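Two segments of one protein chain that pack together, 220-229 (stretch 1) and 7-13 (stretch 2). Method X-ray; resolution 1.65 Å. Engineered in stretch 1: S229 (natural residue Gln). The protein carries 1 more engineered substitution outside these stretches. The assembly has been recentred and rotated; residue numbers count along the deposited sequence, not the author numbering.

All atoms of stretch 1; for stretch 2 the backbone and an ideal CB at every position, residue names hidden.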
# COMPACT_ATOMS: atom_id res chain seq x y z
N ASP A 220 -9.51 -0.68 -9.84
CA ASP A 220 -10.21 -0.03 -10.99
C ASP A 220 -10.13 1.49 -10.88
O ASP A 220 -11.11 2.18 -11.15
CB ASP A 220 -11.65 -0.53 -11.15
CG ASP A 220 -12.24 -0.34 -12.54
OD1 ASP A 220 -11.46 -0.14 -13.49
OD2 ASP A 220 -13.49 -0.41 -12.65
N LEU A 221 -8.96 2.02 -10.52
CA LEU A 221 -8.75 3.48 -10.36
C LEU A 221 -9.25 4.24 -11.59
O LEU A 221 -9.96 5.23 -11.45
CB LEU A 221 -7.27 3.80 -10.13
CG LEU A 221 -6.90 5.29 -10.21
CD1 LEU A 221 -7.46 6.04 -9.01
CD2 LEU A 221 -5.40 5.49 -10.32
N LYS A 222 -8.79 3.83 -12.77
CA LYS A 222 -9.06 4.64 -13.97
C LYS A 222 -10.57 4.80 -14.23
O LYS A 222 -11.05 5.92 -14.41
CB LYS A 222 -8.38 4.07 -15.21
CG LYS A 222 -6.86 4.08 -15.16
CD LYS A 222 -6.30 3.30 -16.32
CE LYS A 222 -4.80 3.30 -16.41
NZ LYS A 222 -4.36 2.40 -17.49
N ASN A 223 -11.31 3.69 -14.28
CA ASN A 223 -12.75 3.74 -14.58
C ASN A 223 -13.50 4.47 -13.46
O ASN A 223 -14.42 5.21 -13.73
CB ASN A 223 -13.34 2.37 -14.89
CG ASN A 223 -12.80 1.80 -16.18
OD1 ASN A 223 -12.92 2.41 -17.25
ND2 ASN A 223 -12.17 0.63 -16.11
N LYS A 224 -13.09 4.27 -12.21
CA LYS A 224 -13.75 4.94 -11.11
C LYS A 224 -13.49 6.45 -11.15
O LYS A 224 -14.36 7.22 -10.83
CB LYS A 224 -13.32 4.33 -9.78
CG LYS A 224 -13.96 2.97 -9.53
CD LYS A 224 -13.44 2.29 -8.28
CE LYS A 224 -14.10 0.95 -8.04
NZ LYS A 224 -13.41 0.18 -6.98
N TYR A 225 -12.26 6.86 -11.48
CA TYR A 225 -11.92 8.29 -11.60
C TYR A 225 -12.79 8.93 -12.69
O TYR A 225 -13.28 10.02 -12.48
CB TYR A 225 -10.45 8.52 -11.91
CG TYR A 225 -10.10 9.98 -12.04
CD1 TYR A 225 -9.97 10.79 -10.93
CD2 TYR A 225 -9.97 10.58 -13.29
CE1 TYR A 225 -9.68 12.14 -11.04
CE2 TYR A 225 -9.66 11.92 -13.41
CZ TYR A 225 -9.52 12.71 -12.29
OH TYR A 225 -9.22 14.03 -12.43
N VAL A 226 -12.97 8.25 -13.82
CA VAL A 226 -13.86 8.74 -14.86
C VAL A 226 -15.27 8.95 -14.29
O VAL A 226 -15.88 9.98 -14.56
CB VAL A 226 -13.86 7.81 -16.08
CG1 VAL A 226 -14.98 8.18 -17.05
CG2 VAL A 226 -12.52 7.84 -16.78
N LEU A 227 -15.79 7.99 -13.51
CA LEU A 227 -17.13 8.15 -12.90
C LEU A 227 -17.13 9.36 -11.95
O LEU A 227 -18.12 10.07 -11.86
CB LEU A 227 -17.53 6.88 -12.16
CG LEU A 227 -17.80 5.66 -13.04
CD1 LEU A 227 -18.09 4.44 -12.18
CD2 LEU A 227 -18.95 5.89 -14.00
N LEU A 228 -16.06 9.54 -11.18
CA LEU A 228 -15.99 10.65 -10.24
C LEU A 228 -16.00 11.98 -10.99
O LEU A 228 -16.71 12.92 -10.56
CB LEU A 228 -14.72 10.52 -9.42
CG LEU A 228 -14.54 11.63 -8.38
CD1 LEU A 228 -15.60 11.52 -7.30
CD2 LEU A 228 -13.14 11.56 -7.81
N SER A 229 -15.24 12.08 -12.08
CA SER A 229 -15.19 13.31 -12.90
C SER A 229 -16.59 13.60 -13.47
O SER A 229 -16.96 14.79 -13.62
CB SER A 229 -14.17 13.22 -14.00
OG SER A 229 -12.86 13.18 -13.47
N UNK A 7 1.92 9.93 -15.08
CA UNK A 7 1.23 10.78 -14.12
C UNK A 7 -0.29 10.54 -14.13
O UNK A 7 -0.89 10.10 -15.14
CB UNK A 7 1.53 12.25 -14.42
N UNK A 8 -0.90 10.83 -12.99
CA UNK A 8 -2.32 10.69 -12.83
C UNK A 8 -2.82 11.92 -12.09
O UNK A 8 -2.14 12.40 -11.19
CB UNK A 8 -2.68 9.40 -12.09
N UNK A 9 -3.98 12.49 -12.44
CA UNK A 9 -4.46 13.68 -11.74
C UNK A 9 -4.79 13.37 -10.30
O UNK A 9 -5.50 12.40 -10.03
CB UNK A 9 -5.69 14.26 -12.44
N UNK A 10 -4.31 14.17 -9.32
CA UNK A 10 -4.63 13.92 -7.92
C UNK A 10 -6.08 14.32 -7.64
O UNK A 10 -6.65 15.19 -8.33
CB UNK A 10 -3.67 14.68 -7.00
N UNK A 11 -6.70 13.72 -6.62
CA UNK A 11 -8.09 13.98 -6.32
C UNK A 11 -8.40 13.54 -4.89
O UNK A 11 -7.64 12.77 -4.30
CB UNK A 11 -9.00 13.27 -7.32
N UNK A 12 -9.50 14.07 -4.35
CA UNK A 12 -10.02 13.63 -3.08
C UNK A 12 -10.84 12.35 -3.26
O UNK A 12 -11.81 12.31 -4.03
CB UNK A 12 -10.86 14.73 -2.44
N UNK A 13 -10.49 11.30 -2.50
CA UNK A 13 -11.21 10.03 -2.55
C UNK A 13 -12.47 10.14 -1.69
O UNK A 13 -13.57 9.89 -2.14
CB UNK A 13 -10.32 8.88 -2.08

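Stretch 1 is a helix from L221 to S229, and it turns L221, Y225 and L228 toward stretch 2, an almost wholly apolar surface.

At position 7 the ideal CB has nothing of the helix within 5.5 Å, and phi near -61° with psi near 154° is an extended conformation that many residues adopt, proline included. The residue is P7, which makes no contact with the helix.

At position 8 the CA-to-CB bond points toward the helix, yet the ideal CB is still 5.1 Å from L221 CD2, so a small side chain would leave a gap. A long apolar chain, such as leucine, methionine or an aromatic, could reach between L221 and Y225. The deposited F8, with chi1 t, does so. L221 CD2 lies over one face of its ring, 3.8 Å from the centroid and almost on the ring normal, a CH-pi contact. The ring also turns its edge to the face of Y225, with planes at 72°, and F8 CZ comes within 3.7 Å of Y225 CB.

At position 9 the ideal CB is already 3.5 Å from Y225 OH, so a compact side chain fits beside the tyrosine; phi near -66° allows proline, though alanine or valine would also be reasonable. P9 places its CG 3.5 Å from Y225 CZ and 3.4 Å from Y225 OH.

Position 10 points its CB away from the helix, leaving the choice loose; phi near -74° again permits proline. P10 contributes its backbone: a water donates to P10 O at 2.8 Å and also hydrogen-bonds Y225 OH at 2.8 Å, bridging the stretches where no direct hydrogen bond does.

Position 11 begins a strand, and its CB points toward the helix, 3.9 Å from Y225 CE1 and 4.5 Å from L228 CD2. L221 CD1 lies farther off, about 7.6 Å from the ideal CB, so a long apolar group, best an aromatic, would span the distance; leucine or methionine could still pack against Y225 and L228. F11, with chi1 p, touches all three: CD1 is 3.5 Å from Y225 CD1, which lies over a face of the F11 ring, CD2 is 3.5 Å from L228 CD2, and CZ is 3.7 Å from L221 CD1, which sits at the ring edge.

Positions 12 and 13 point sideways, with no part of the helix within 5.5 Å of either ideal CB. Stretch 1 therefore dictates little, and polar or apolar chains would serve. R12 approaches through its backbone, R12 O lying 4.1 Å from L228 CD2, and I13 makes no contact.

Stretch 2 7-13: PFPPFRI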
# COMPACT_ATOMS: atom_id res chain seq x y z
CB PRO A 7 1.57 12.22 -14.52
CG PRO A 7 2.21 12.13 -15.88
CD PRO A 7 2.69 10.71 -16.07
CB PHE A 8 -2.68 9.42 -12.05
CG PHE A 8 -4.12 8.99 -12.22
CD1 PHE A 8 -4.51 8.19 -13.28
CD2 PHE A 8 -5.11 9.46 -11.38
CE1 PHE A 8 -5.83 7.84 -13.47
CE2 PHE A 8 -6.44 9.13 -11.57
CZ PHE A 8 -6.80 8.30 -12.60
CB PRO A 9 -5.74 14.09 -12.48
CG PRO A 9 -6.13 12.88 -13.30
CD PRO A 9 -4.87 12.08 -13.54
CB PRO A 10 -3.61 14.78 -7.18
CG PRO A 10 -3.39 15.97 -8.12
CD PRO A 10 -3.44 15.35 -9.50
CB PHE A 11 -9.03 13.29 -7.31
CG PHE A 11 -8.96 11.79 -7.32
CD1 PHE A 11 -7.98 11.14 -8.05
CD2 PHE A 11 -9.86 11.04 -6.57
CE1 PHE A 11 -7.92 9.75 -8.05
CE2 PHE A 11 -9.78 9.66 -6.56
CZ PHE A 11 -8.81 9.03 -7.29
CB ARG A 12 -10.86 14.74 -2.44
CG ARG A 12 -11.20 14.50 -0.98
CD ARG A 12 -11.65 15.77 -0.28
NE ARG A 12 -12.97 16.11 -0.75
CZ ARG A 12 -14.09 15.58 -0.28
NH1 ARG A 12 -14.03 14.73 0.73
NH2 ARG A 12 -15.26 15.89 -0.82
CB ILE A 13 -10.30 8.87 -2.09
CG1 ILE A 13 -9.10 8.68 -3.02
CG2 ILE A 13 -11.12 7.59 -1.95
CD1 ILE A 13 -7.95 7.83 -2.46
O HOH W 1 -8.70 15.61 -10.22
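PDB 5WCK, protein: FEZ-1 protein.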